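Local coordinates for periplasmic oligopeptide-binding protein (Burkholderia pseudomallei, PDB 3ZS6), which binds peptides in the periplasm and probably delivers them to an ABC transporter for uptake, at residues Asp437-Glu442 with Leu456-Asp461; Tyr101-Glu106 with Asp404-Asp409. All blocks are in the same frame, centred on the assembly; numbering follows the deposited sequence.

Contact 1: residues Asp437-Glu442 with Leu456-Asp461; sequences DSLVAE and LTQAHD
Leu456 O accepts the backbone N-H of His460, with an N-to-O distance of 2.8 Å, a regular turn of the helix whose side chains Leu456 and Ala459 face Leu439 and Val440 of Asp437-Glu442. The contact between the two helices is wholly apolar. Its tightest point is methyl against methylene, Leu439 CB to Ala459 CB at 3.7 Å, and the same alanine methyl lies 4.1 Å from Val440 CG2. Further along Val440, Leu456 adds its CD2, 4.2 Å from Val440 CA. Leu439 CG stands anti to its carbonyl carbon (chi1 -75°), and beyond it CD1 lies across the Gln458 side chain from CG to the amide, 4.0 Å from Gln458 CG; the two side chains cross at about a right angle at the solvent-exposed border of the patch. The segment axes run 165° apart and approach to 8.7 Å, geometry that identifies an antiparallel helical hairpin made by helices 434-443 and 449-464 and their short connection. The small Ala459 at the interface is consistent with this close approach. Helix 414-417 packs across the seam, with Phe417 touching Val440, Leu456 and Ala459, while on the second helix Thr457 OG1 and His460 NE2 bond to the backbone N of Gln315 and Leu306, fixing the hairpin to neighbouring loops.

Contact 2: residues Tyr101-Glu106 with Asp404-Asp409; sequences YTILVE and DGWFAD
Trp406 brings the CH2 corner of its indole up to the tip of Tyr101, 3.2 Å from Tyr101 OH, and to the end of Ile103, 3.8 Å from Ile103 CD1. CG of Trp406 is anti to its backbone N (chi1 -176°); with chi2 at -102° the indole ends with CH2 at the other segment. The isoleucine methyl does double duty: it reaches the edge of the indole and also lies over one face of the phenol, 3.6 Å above the plane of the Tyr101 ring and offset toward its rim. Tyr101 and Asp409 meet tip to tip. The phenol donates to the carboxylate in a very short hydrogen bond, Tyr101 OH to Asp409 OD2 at 2.5 Å, a length to be read with caution at this resolution. OD2 sits near the plane of the phenol ring, whereas the carboxylate plane is turned 53° from it. Leu104 CD2 flanks the same oxygen at 4.2 Å. Tyr101, Trp406 and Asp409 of this cluster line the peptide site of a type II periplasmic binding protein fold: Asp409 OD1 hydrogen-bonds the backbone of the bound peptide, Tyr101 OH makes a weak bond to it, and Trp406 packs on it. Backbone groups of Gly405 and Phe407 also bond to the peptide, while Asp404 and Trp406 pair with Tyr263 and Thr261 of strand 260-266, so the ligand adds to strand 401-407 much as a further strand would. Thr415 OG1 supplies a second shell, bonding both Trp406 NE1 and Asp409 N and thereby holding the indole and the aspartate backbone in one relation. At the start of the segment the Asp404 carboxylate turns back on the chain, its OD1 taking the Gly405 N-H on the anti lone pair at 2.6 Å.

How the contacts relate
From the N terminus the chain first lays down Tyr101-Glu106, in the loop between helices 82-93 and 111-115. It returns, after 297 intervening residues, at Asp404-Asp409, so contact 2 closes a very long loop and ties that early region to the end of strand 401-407. Contact 1 opens only afterwards and closes a connection of 13 residues within the helical pair 434-443 and 449-464; the two contacts are therefore in series, neither nested nor crossing. Their centres lie 18 Å apart, and nearest atoms stay about 8 Å apart. Helix 414-417 bridges them: Thr415 bonds to contact 2, and Phe417 packs on contact 1.

Contact 1: residues Asp437-Glu442 with Leu456-Asp461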
ATOM      1  N   ASP A 437     -21.147   3.124  -2.633  1.00 16.63           N
ATOM      2  CA  ASP A 437     -20.650   4.394  -2.117  1.00 20.75           C
ATOM      3  C   ASP A 437     -21.602   5.004  -1.082  1.00 26.66           C
ATOM      4  O   ASP A 437     -21.164   5.514  -0.050  1.00 21.32           O
ATOM      5  CB  ASP A 437     -20.386   5.380  -3.263  1.00 29.85           C
ATOM      6  CG  ASP A 437     -19.166   4.997  -4.104  1.00 35.50           C
ATOM      7  OD1 ASP A 437     -18.700   3.839  -4.009  1.00 29.67           O
ATOM      8  OD2 ASP A 437     -18.677   5.858  -4.867  1.00 34.54           O
ATOM      9  N   SER A 438     -22.904   4.940  -1.344  1.00 25.41           N
ATOM     10  CA  SER A 438     -23.861   5.555  -0.425  1.00 29.55           C
ATOM     11  C   SER A 438     -23.930   4.768   0.878  1.00 24.72           C
ATOM     12  O   SER A 438     -24.086   5.348   1.949  1.00 29.92           O
ATOM     13  CB  SER A 438     -25.253   5.699  -1.061  1.00 32.43           C
ATOM     14  OG  SER A 438     -26.061   4.567  -0.808  1.00 37.30           O
ATOM     15  N   LEU A 439     -23.806   3.448   0.784  1.00 20.14           N
ATOM     16  CA  LEU A 439     -23.751   2.608   1.975  1.00 24.24           C
ATOM     17  C   LEU A 439     -22.542   2.964   2.842  1.00 30.24           C
ATOM     18  O   LEU A 439     -22.634   2.987   4.072  1.00 28.53           O
ATOM     19  CB  LEU A 439     -23.728   1.122   1.601  1.00 24.01           C
ATOM     20  CG  LEU A 439     -25.053   0.516   1.119  1.00 32.43           C
ATOM     21  CD1 LEU A 439     -24.869  -0.939   0.715  1.00 33.70           C
ATOM     22  CD2 LEU A 439     -26.145   0.640   2.181  1.00 30.77           C
ATOM     23  N   VAL A 440     -21.407   3.242   2.206  1.00 29.76           N
ATOM     24  CA  VAL A 440     -20.208   3.622   2.953  1.00 23.42           C
ATOM     25  C   VAL A 440     -20.396   4.966   3.660  1.00 29.27           C
ATOM     26  O   VAL A 440     -20.067   5.112   4.838  1.00 29.96           O
ATOM     27  CB  VAL A 440     -18.974   3.705   2.050  1.00 20.29           C
ATOM     28  CG1 VAL A 440     -17.817   4.390   2.795  1.00 20.54           C
ATOM     29  CG2 VAL A 440     -18.576   2.311   1.562  1.00 22.54           C
ATOM     30  N   ALA A 441     -20.918   5.947   2.931  1.00 29.89           N
ATOM     31  CA  ALA A 441     -21.149   7.273   3.491  1.00 31.29           C
ATOM     32  C   ALA A 441     -22.098   7.184   4.683  1.00 33.26           C
ATOM     33  O   ALA A 441     -21.915   7.868   5.696  1.00 36.54           O
ATOM     34  CB  ALA A 441     -21.707   8.208   2.425  1.00 27.84           C
ATOM     35  N   GLU A 442     -23.105   6.327   4.557  1.00 26.69           N
ATOM     36  CA  GLU A 442     -24.046   6.080   5.639  1.00 35.68           C
ATOM     37  C   GLU A 442     -23.342   5.457   6.846  1.00 42.82           C
ATOM     38  O   GLU A 442     -23.506   5.921   7.974  1.00 42.97           O
ATOM     39  CB  GLU A 442     -25.187   5.180   5.158  1.00 34.34           C
ATOM     40  CG  GLU A 442     -26.221   4.878   6.223  1.00 43.97           C
ATOM     41  CD  GLU A 442     -27.505   4.305   5.651  1.00 51.37           C
ATOM     42  OE1 GLU A 442     -27.440   3.363   4.831  1.00 50.76           O
ATOM     43  OE2 GLU A 442     -28.586   4.808   6.019  1.00 59.76           O
ATOM     44  N   LEU A 456     -20.638  -1.364   6.557  1.00 22.60           N
ATOM     45  CA  LEU A 456     -19.436  -1.524   5.742  1.00 22.56           C
ATOM     46  C   LEU A 456     -19.331  -2.948   5.200  1.00 23.28           C
ATOM     47  O   LEU A 456     -18.872  -3.165   4.078  1.00 22.22           O
ATOM     48  CB  LEU A 456     -18.171  -1.147   6.519  1.00 20.72           C
ATOM     49  CG  LEU A 456     -18.016   0.326   6.903  1.00 23.34           C
ATOM     50  CD1 LEU A 456     -16.652   0.557   7.557  1.00 22.69           C
ATOM     51  CD2 LEU A 456     -18.198   1.234   5.690  1.00 18.42           C
ATOM     52  N   THR A 457     -19.760  -3.913   6.007  1.00 23.74           N
ATOM     53  CA  THR A 457     -19.762  -5.307   5.596  1.00 22.72           C
ATOM     54  C   THR A 457     -20.747  -5.488   4.446  1.00 28.39           C
ATOM     55  O   THR A 457     -20.436  -6.133   3.437  1.00 26.88           O
ATOM     56  CB  THR A 457     -20.152  -6.239   6.762  1.00 27.24           C
ATOM     57  OG1 THR A 457     -19.200  -6.103   7.822  1.00 32.42           O
ATOM     58  CG2 THR A 457     -20.186  -7.686   6.306  1.00 24.54           C
ATOM     59  N   GLN A 458     -21.931  -4.900   4.596  1.00 26.77           N
ATOM     60  CA  GLN A 458     -22.946  -4.963   3.552  1.00 30.75           C
ATOM     61  C   GLN A 458     -22.425  -4.355   2.252  1.00 24.15           C
ATOM     62  O   GLN A 458     -22.565  -4.948   1.188  1.00 24.46           O
ATOM     63  CB  GLN A 458     -24.235  -4.268   3.992  1.00 31.11           C
ATOM     64  CG  GLN A 458     -25.317  -4.283   2.926  1.00 34.38           C
ATOM     65  CD  GLN A 458     -26.561  -3.523   3.340  1.00 37.05           C
ATOM     66  OE1 GLN A 458     -26.631  -2.965   4.439  1.00 34.62           O
ATOM     67  NE2 GLN A 458     -27.552  -3.492   2.454  1.00 39.27           N
ATOM     68  N   ALA A 459     -21.806  -3.180   2.350  1.00 21.45           N
ATOM     69  CA  ALA A 459     -21.219  -2.518   1.185  1.00 23.48           C
ATOM     70  C   ALA A 459     -20.086  -3.329   0.536  1.00 24.16           C
ATOM     71  O   ALA A 459     -20.004  -3.406  -0.695  1.00 19.65           O
ATOM     72  CB  ALA A 459     -20.728  -1.125   1.556  1.00 25.76           C
ATOM     73  N   HIS A 460     -19.210  -3.915   1.350  1.00 23.92           N
ATOM     74  CA  HIS A 460     -18.122  -4.730   0.809  1.00 25.36           C
ATOM     75  C   HIS A 460     -18.680  -5.933   0.045  1.00 25.11           C
ATOM     76  O   HIS A 460     -18.320  -6.152  -1.116  1.00 22.29           O
ATOM     77  CB  HIS A 460     -17.138  -5.185   1.898  1.00 15.84           C
ATOM     78  CG  HIS A 460     -16.013  -6.038   1.381  1.00 15.89           C
ATOM     79  ND1 HIS A 460     -15.740  -7.295   1.879  1.00 19.07           N
ATOM     80  CD2 HIS A 460     -15.103  -5.819   0.401  1.00 16.80           C
ATOM     81  CE1 HIS A 460     -14.711  -7.814   1.229  1.00 23.66           C
ATOM     82  NE2 HIS A 460     -14.307  -6.938   0.324  1.00 15.22           N
ATOM     83  N   ASP A 461     -19.560  -6.697   0.694  1.00 23.67           N
ATOM     84  CA  ASP A 461     -20.223  -7.837   0.052  1.00 24.58           C
ATOM     85  C   ASP A 461     -20.884  -7.434  -1.263  1.00 22.97           C
ATOM     86  O   ASP A 461     -20.776  -8.137  -2.270  1.00 23.18           O
ATOM     87  CB  ASP A 461     -21.303  -8.438   0.963  1.00 30.22           C
ATOM     88  CG  ASP A 461     -20.737  -9.103   2.208  1.00 31.37           C
ATOM     89  OD1 ASP A 461     -19.506  -9.319   2.289  1.00 27.26           O
ATOM     90  OD2 ASP A 461     -21.546  -9.426   3.105  1.00 34.15           O
TER

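Contact 2: residues Tyr101-Glu106 with Asp404-Asp409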
ATOM      1  N   TYR A 101      -2.250   9.962  -5.253  1.00 13.71           N
ATOM      2  CA  TYR A 101      -2.597   9.532  -3.900  1.00 16.51           C
ATOM      3  C   TYR A 101      -3.405  10.553  -3.120  1.00 13.31           C
ATOM      4  O   TYR A 101      -3.156  10.772  -1.939  1.00 22.24           O
ATOM      5  CB  TYR A 101      -1.349   9.135  -3.101  1.00 15.70           C
ATOM      6  CG  TYR A 101      -1.519   7.837  -2.327  1.00 15.26           C
ATOM      7  CD1 TYR A 101      -1.298   6.610  -2.945  1.00 11.46           C
ATOM      8  CD2 TYR A 101      -1.915   7.836  -0.994  1.00 10.93           C
ATOM      9  CE1 TYR A 101      -1.450   5.425  -2.262  1.00 14.74           C
ATOM     10  CE2 TYR A 101      -2.069   6.639  -0.287  1.00 11.13           C
ATOM     11  CZ  TYR A 101      -1.829   5.437  -0.937  1.00 12.62           C
ATOM     12  OH  TYR A 101      -1.974   4.235  -0.283  1.00 10.96           O
ATOM     13  N   THR A 102      -4.391  11.160  -3.771  1.00 15.27           N
ATOM     14  CA  THR A 102      -5.255  12.121  -3.089  1.00 19.30           C
ATOM     15  C   THR A 102      -6.177  11.462  -2.055  1.00 19.96           C
ATOM     16  O   THR A 102      -6.815  12.145  -1.257  1.00 16.38           O
ATOM     17  CB  THR A 102      -6.105  12.927  -4.095  1.00 20.17           C
ATOM     18  OG1 THR A 102      -6.830  12.024  -4.934  1.00 14.39           O
ATOM     19  CG2 THR A 102      -5.214  13.819  -4.967  1.00 13.85           C
ATOM     20  N   ILE A 103      -6.246  10.133  -2.065  1.00 23.22           N
ATOM     21  CA  ILE A 103      -7.163   9.421  -1.173  1.00 18.64           C
ATOM     22  C   ILE A 103      -6.955   9.762   0.307  1.00 19.30           C
ATOM     23  O   ILE A 103      -7.923   9.864   1.061  1.00 19.64           O
ATOM     24  CB  ILE A 103      -7.098   7.887  -1.369  1.00 16.81           C
ATOM     25  CG1 ILE A 103      -5.661   7.384  -1.186  1.00 21.08           C
ATOM     26  CG2 ILE A 103      -7.651   7.499  -2.754  1.00 19.37           C
ATOM     27  CD1 ILE A 103      -5.519   5.869  -1.216  1.00 16.97           C
ATOM     28  N   LEU A 104      -5.704   9.944   0.725  1.00  9.10           N
ATOM     29  CA  LEU A 104      -5.425  10.210   2.138  1.00 16.45           C
ATOM     30  C   LEU A 104      -5.902  11.583   2.611  1.00 20.03           C
ATOM     31  O   LEU A 104      -6.316  11.735   3.759  1.00 26.65           O
ATOM     32  CB  LEU A 104      -3.929  10.038   2.460  1.00 18.47           C
ATOM     33  CG  LEU A 104      -3.449   8.589   2.553  1.00 18.90           C
ATOM     34  CD1 LEU A 104      -1.991   8.521   3.007  1.00 16.35           C
ATOM     35  CD2 LEU A 104      -4.341   7.795   3.484  1.00 17.38           C
ATOM     36  N   VAL A 105      -5.854  12.577   1.732  1.00 17.54           N
ATOM     37  CA  VAL A 105      -6.288  13.915   2.109  1.00 25.12           C
ATOM     38  C   VAL A 105      -7.792  14.066   1.887  1.00 20.63           C
ATOM     39  O   VAL A 105      -8.406  15.051   2.289  1.00 20.05           O
ATOM     40  CB  VAL A 105      -5.512  14.999   1.334  1.00 27.65           C
ATOM     41  CG1 VAL A 105      -6.054  15.126  -0.088  1.00 17.53           C
ATOM     42  CG2 VAL A 105      -5.579  16.333   2.071  1.00 24.17           C
ATOM     43  N   GLU A 106      -8.390  13.055   1.275  1.00 19.73           N
ATOM     44  CA  GLU A 106      -9.799  13.113   0.912  1.00 26.75           C
ATOM     45  C   GLU A 106     -10.724  13.243   2.125  1.00 24.74           C
ATOM     46  O   GLU A 106     -11.838  13.756   2.002  1.00 24.57           O
ATOM     47  CB  GLU A 106     -10.180  11.888   0.077  1.00 29.69           C
ATOM     48  CG  GLU A 106     -11.135  12.171  -1.063  1.00 39.49           C
ATOM     49  CD  GLU A 106     -11.324  10.960  -1.963  1.00 47.40           C
ATOM     50  OE1 GLU A 106     -10.371  10.601  -2.685  1.00 47.33           O
ATOM     51  OE2 GLU A 106     -12.422  10.362  -1.942  1.00 49.40           O
ATOM     52  N   ASP A 404      -1.802  -7.250  -9.068  1.00  7.92           N
ATOM     53  CA  ASP A 404      -1.984  -6.094  -8.190  1.00  8.43           C
ATOM     54  C   ASP A 404      -1.952  -6.564  -6.735  1.00 14.64           C
ATOM     55  O   ASP A 404      -1.772  -7.750  -6.467  1.00 11.60           O
ATOM     56  CB  ASP A 404      -3.299  -5.373  -8.494  1.00 12.90           C
ATOM     57  CG  ASP A 404      -3.231  -3.864  -8.212  1.00 20.53           C
ATOM     58  OD1 ASP A 404      -2.565  -3.450  -7.239  1.00 18.31           O
ATOM     59  OD2 ASP A 404      -3.853  -3.090  -8.967  1.00 18.52           O
ATOM     60  N   GLY A 405      -2.134  -5.633  -5.806  1.00 11.28           N
ATOM     61  CA  GLY A 405      -2.052  -5.936  -4.387  1.00 17.14           C
ATOM     62  C   GLY A 405      -2.079  -4.647  -3.587  1.00 18.66           C
ATOM     63  O   GLY A 405      -1.493  -3.645  -3.999  1.00 14.84           O
ATOM     64  N   TRP A 406      -2.752  -4.671  -2.441  1.00 14.31           N
ATOM     65  CA  TRP A 406      -2.905  -3.467  -1.627  1.00 12.91           C
ATOM     66  C   TRP A 406      -2.554  -3.765  -0.175  1.00 13.68           C
ATOM     67  O   TRP A 406      -3.046  -4.740   0.398  1.00 12.65           O
ATOM     68  CB  TRP A 406      -4.349  -2.968  -1.730  1.00 10.14           C
ATOM     69  CG  TRP A 406      -4.646  -1.674  -1.024  1.00 12.27           C
ATOM     70  CD1 TRP A 406      -5.273  -1.520   0.181  1.00 15.93           C
ATOM     71  CD2 TRP A 406      -4.361  -0.355  -1.498  1.00 11.59           C
ATOM     72  NE1 TRP A 406      -5.388  -0.186   0.493  1.00 19.50           N
ATOM     73  CE2 TRP A 406      -4.843   0.553  -0.526  1.00 16.01           C
ATOM     74  CE3 TRP A 406      -3.742   0.152  -2.647  1.00  6.18           C
ATOM     75  CZ2 TRP A 406      -4.716   1.936  -0.664  1.00 17.08           C
ATOM     76  CZ3 TRP A 406      -3.624   1.532  -2.788  1.00 11.23           C
ATOM     77  CH2 TRP A 406      -4.111   2.406  -1.801  1.00 18.03           C
ATOM     78  N   PHE A 407      -1.683  -2.936   0.397  1.00 12.29           N
ATOM     79  CA  PHE A 407      -1.359  -2.955   1.825  1.00  8.49           C
ATOM     80  C   PHE A 407      -2.186  -1.888   2.520  1.00 14.23           C
ATOM     81  O   PHE A 407      -2.247  -0.742   2.054  1.00 16.60           O
ATOM     82  CB  PHE A 407       0.126  -2.623   2.047  1.00 12.56           C
ATOM     83  CG  PHE A 407       1.009  -3.830   2.153  1.00 22.98           C
ATOM     84  CD1 PHE A 407       1.429  -4.503   1.016  1.00 27.33           C
ATOM     85  CD2 PHE A 407       1.423  -4.295   3.395  1.00 31.10           C
ATOM     86  CE1 PHE A 407       2.240  -5.620   1.112  1.00 35.02           C
ATOM     87  CE2 PHE A 407       2.242  -5.414   3.502  1.00 30.64           C
ATOM     88  CZ  PHE A 407       2.648  -6.075   2.359  1.00 34.15           C
ATOM     89  N   ALA A 408      -2.824  -2.245   3.629  1.00 11.80           N
ATOM     90  CA  ALA A 408      -3.603  -1.268   4.383  1.00 11.32           C
ATOM     91  C   ALA A 408      -2.729  -0.067   4.756  1.00 15.80           C
ATOM     92  O   ALA A 408      -1.576  -0.247   5.153  1.00  8.85           O
ATOM     93  CB  ALA A 408      -4.163  -1.916   5.639  1.00 10.52           C
ATOM     94  N   ASP A 409      -3.275   1.144   4.640  1.00 11.83           N
ATOM     95  CA  ASP A 409      -2.560   2.362   5.044  1.00 13.70           C
ATOM     96  C   ASP A 409      -2.813   2.655   6.521  1.00 20.02           C
ATOM     97  O   ASP A 409      -2.130   3.483   7.134  1.00 13.29           O
ATOM     98  CB  ASP A 409      -3.008   3.575   4.212  1.00 10.64           C
ATOM     99  CG  ASP A 409      -2.504   3.528   2.772  1.00 11.96           C
ATOM    100  OD1 ASP A 409      -1.462   2.892   2.517  1.00 11.51           O
ATOM    101  OD2 ASP A 409      -3.156   4.130   1.895  1.00 12.44           O
TER